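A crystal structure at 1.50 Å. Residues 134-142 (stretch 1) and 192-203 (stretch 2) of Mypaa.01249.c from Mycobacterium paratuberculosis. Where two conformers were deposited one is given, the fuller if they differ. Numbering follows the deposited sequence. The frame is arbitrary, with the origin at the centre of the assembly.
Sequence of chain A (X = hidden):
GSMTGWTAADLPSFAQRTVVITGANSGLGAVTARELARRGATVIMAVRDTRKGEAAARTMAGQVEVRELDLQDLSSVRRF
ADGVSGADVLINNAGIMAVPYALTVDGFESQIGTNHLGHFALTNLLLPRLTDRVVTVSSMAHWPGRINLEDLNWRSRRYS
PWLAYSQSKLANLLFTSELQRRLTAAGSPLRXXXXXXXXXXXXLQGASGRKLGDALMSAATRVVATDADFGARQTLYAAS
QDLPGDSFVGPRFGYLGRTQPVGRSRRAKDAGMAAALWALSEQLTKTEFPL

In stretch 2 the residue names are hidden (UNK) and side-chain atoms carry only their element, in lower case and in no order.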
# COMPACT_ATOMS: atom_id res chain seq x y z
N VAL A 134 -1.08 2.37 -9.16
CA VAL A 134 -0.79 1.72 -7.87
C VAL A 134 -0.72 2.81 -6.82
O VAL A 134 -0.00 3.79 -6.99
CB VAL A 134 0.55 0.97 -7.93
CG1 VAL A 134 0.84 0.31 -6.58
CG2 VAL A 134 0.58 -0.07 -9.10
N VAL A 135 -1.45 2.64 -5.72
CA VAL A 135 -1.39 3.54 -4.55
C VAL A 135 -0.87 2.72 -3.40
O VAL A 135 -1.52 1.73 -3.01
CB VAL A 135 -2.77 4.11 -4.19
CG1 VAL A 135 -2.68 5.02 -2.96
CG2 VAL A 135 -3.36 4.90 -5.38
N THR A 136 0.26 3.15 -2.80
CA THR A 136 0.82 2.45 -1.62
C THR A 136 0.67 3.32 -0.40
O THR A 136 1.04 4.51 -0.45
CB THR A 136 2.28 2.07 -1.91
OG1 THR A 136 2.33 1.21 -3.07
CG2 THR A 136 2.89 1.28 -0.73
N VAL A 137 0.15 2.76 0.68
CA VAL A 137 -0.11 3.50 1.90
C VAL A 137 1.14 3.44 2.79
O VAL A 137 1.61 2.34 3.12
CB VAL A 137 -1.40 3.04 2.62
CG1 VAL A 137 -1.70 3.99 3.80
CG2 VAL A 137 -2.60 3.03 1.62
N SER A 138 1.67 4.61 3.18
CA SER A 138 2.80 4.75 4.08
C SER A 138 2.37 5.41 5.40
O SER A 138 1.23 5.23 5.85
CB SER A 138 3.91 5.46 3.33
OG SER A 138 5.11 5.58 4.11
N SER A 139 3.27 6.13 6.06
CA SER A 139 3.03 6.69 7.37
C SER A 139 4.02 7.79 7.67
O SER A 139 5.16 7.74 7.17
CB SER A 139 3.22 5.59 8.42
OG SER A 139 3.20 6.08 9.76
N MET A 140 3.66 8.72 8.56
CA MET A 140 4.63 9.63 9.17
C MET A 140 5.78 8.90 9.84
O MET A 140 6.89 9.47 9.99
CB MET A 140 3.93 10.53 10.20
CG MET A 140 3.03 11.57 9.63
SD MET A 140 3.78 12.85 8.69
CE MET A 140 4.60 13.72 10.01
N ALA A 141 5.57 7.66 10.25
CA ALA A 141 6.63 6.86 10.84
C ALA A 141 7.77 6.60 9.89
O ALA A 141 8.84 6.17 10.34
CB ALA A 141 6.07 5.52 11.38
N HIS A 142 7.63 6.90 8.60
CA HIS A 142 8.78 6.75 7.70
C HIS A 142 9.94 7.67 8.04
O HIS A 142 11.08 7.33 7.70
CB HIS A 142 8.39 6.95 6.22
CG HIS A 142 8.42 8.38 5.73
ND1 HIS A 142 7.31 9.21 5.75
CD2 HIS A 142 9.42 9.10 5.16
CE1 HIS A 142 7.64 10.37 5.20
NE2 HIS A 142 8.92 10.34 4.85
N UNK A 192 2.51 5.41 -10.21
CA UNK A 192 2.69 4.96 -8.83
C UNK A 192 2.61 6.14 -7.90
O UNK A 192 3.35 7.11 -8.05
c UNK A 192 4.08 4.24 -8.69
N UNK A 193 1.70 6.06 -6.92
CA UNK A 193 1.42 7.14 -5.97
C UNK A 193 1.45 6.58 -4.59
O UNK A 193 1.36 5.37 -4.37
c UNK A 193 -0.28 8.14 -7.69
c UNK A 193 -1.76 8.55 -7.89
c UNK A 193 0.01 7.74 -6.25
c UNK A 193 0.63 9.28 -8.11
N UNK A 194 1.56 7.46 -3.60
CA UNK A 194 1.49 7.05 -2.20
C UNK A 194 0.57 7.98 -1.42
O UNK A 194 0.28 9.09 -1.85
c UNK A 194 2.93 7.03 -1.57
N UNK A 195 0.10 7.49 -0.27
CA UNK A 195 -0.74 8.24 0.65
C UNK A 195 -0.40 7.82 2.05
O UNK A 195 0.15 6.74 2.28
c UNK A 195 -2.26 7.95 0.37
N UNK A 196 -0.75 8.65 3.05
CA UNK A 196 -0.67 8.21 4.43
C UNK A 196 -1.82 8.79 5.23
O UNK A 196 -2.31 9.88 4.90
c UNK A 196 0.75 11.72 6.80
c UNK A 196 0.85 9.98 5.47
c UNK A 196 1.25 11.07 4.77
n UNK A 196 0.53 10.42 6.74
n UNK A 196 1.18 12.16 5.62
c UNK A 196 0.70 8.56 5.06
N UNK A 197 -2.22 8.10 6.32
CA UNK A 197 -3.51 8.42 6.95
C UNK A 197 -3.41 9.45 8.05
O UNK A 197 -4.45 9.75 8.67
c UNK A 197 -1.80 6.71 6.63
c UNK A 197 -3.95 7.07 7.53
c UNK A 197 -2.65 6.39 7.82
N UNK A 198 -2.24 10.01 8.31
CA UNK A 198 -2.10 10.91 9.46
C UNK A 198 -1.92 10.17 10.77
O UNK A 198 -1.28 9.13 10.85
N UNK A 199 -2.53 10.72 11.82
CA UNK A 199 -2.25 10.31 13.19
C UNK A 199 -2.49 8.85 13.52
O UNK A 199 -1.85 8.29 14.42
c UNK A 199 -5.31 11.85 13.23
c UNK A 199 -5.23 10.03 14.77
c UNK A 199 -3.05 11.19 14.19
c UNK A 199 -6.70 11.66 13.07
c UNK A 199 -4.56 11.03 14.05
c UNK A 199 -6.60 9.85 14.63
c UNK A 199 -7.33 10.67 13.79
o UNK A 199 -8.74 10.56 13.60
N UNK A 200 -3.43 8.21 12.85
CA UNK A 200 -3.80 6.82 13.27
C UNK A 200 -2.68 5.82 13.20
O UNK A 200 -2.68 4.86 13.97
o UNK A 200 -4.63 6.26 11.07
c UNK A 200 -4.94 6.31 12.41
N UNK A 201 -1.75 6.04 12.28
CA UNK A 201 -0.63 5.08 12.09
C UNK A 201 0.68 5.70 12.47
O UNK A 201 1.66 5.70 11.73
n UNK A 201 -3.13 4.02 10.42
c UNK A 201 -1.82 3.60 10.46
c UNK A 201 -3.92 2.98 10.21
c UNK A 201 -0.68 4.54 10.67
n UNK A 201 -3.18 1.89 10.15
c UNK A 201 -1.86 2.25 10.34
N UNK A 202 0.73 6.16 13.70
CA UNK A 202 1.89 6.83 14.25
C UNK A 202 2.01 6.39 15.72
O UNK A 202 1.09 5.82 16.29
c UNK A 202 1.49 8.85 12.81
c UNK A 202 1.80 8.36 14.21
o UNK A 202 0.80 8.80 15.14
N UNK A 203 3.15 6.73 16.31
CA UNK A 203 3.45 6.37 17.70
C UNK A 203 2.77 7.20 18.80
O UNK A 203 3.05 7.02 20.00
c UNK A 203 4.98 6.35 17.88
o UNK A 203 4.89 8.73 17.86
n UNK A 203 6.93 7.81 17.77
c UNK A 203 5.60 7.74 17.83
O HOH W 1 2.99 3.06 -5.02
O HOH W 2 0.81 8.64 8.97

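Position 192 carries one side-chain carbon, CB, on the same sheet face as Val134. Its CA lies 3.5 Å from Val134 O. It is Ala192.

Position 193 has four carbons, forked at the second. CB lies 4.5 Å from Val135 CG2, on the face that Val135 occupies. The backbone N donates to Val134 O at 2.8 Å. This is Leu193, with chi1 m and chi2 t.

Position 194 again has a lone carbon. It shares a face with Thr136, and its CA sits 3.1 Å from Thr136 O. It is Ala194.

Position 195 also has a single carbon. CB is 4.5 Å from Val135 CG1. The backbone N donates to Thr136 O at 3.1 Å. It is Ala195.

Position 196 has one carbon followed by a five-membered ring of three carbons and two nitrogens. That is an imidazole, so this is His196. CE1 is 3.6 Å from Met140 CG. Met140 SD lies 4.4 Å from the ring centroid, in an oblique sulfur-aromatic contact.

Position 197 has three carbons closing a ring onto its own backbone N. One ring carbon lies 3.9 Å from Val137 CG1. It is Pro197, and that carbon is CD.

Position 198 has no side-chain atoms. At phi 81° and psi -142°, a CB would be jammed against the preceding carbonyl O. It is Gly198.

Position 199 has one carbon, then a six-carbon ring bearing one oxygen. It points away from stretch 1 and touches nothing there. It is Tyr199.

Position 200 has one carbon and one oxygen, out of reach of stretch 1. It is Ser200.

Position 201 has one carbon and a ring of three carbons and two nitrogens. Its CB is 4.3 Å from Ser139 OG. It is His201.

Position 202 has one carbon carrying an oxygen and a carbon. The methyl lies 3.9 Å from Met140 CB. It is Thr202, and its OG1 donates to Tyr199 O at 2.8 Å.

Position 203 has two carbons, the second bearing one oxygen and one nitrogen. It makes no contact with stretch 1. It is Asn203.

The contact begins as a parallel strand pair. Backbone hydrogen bonds alternate along it, ending with Ser138 N to Ala195 O at 2.8 Å. Beyond the strands, Ser139 OG donates to His201 O at 2.5 Å and accepts from Ala141 N at 2.9 Å. A water joins Met140 N, His196 ND1 and Gly198 O, each at 2.9 Å from its oxygen.

Stretch 2, residues 192-203: ALAAHPGYSHTN
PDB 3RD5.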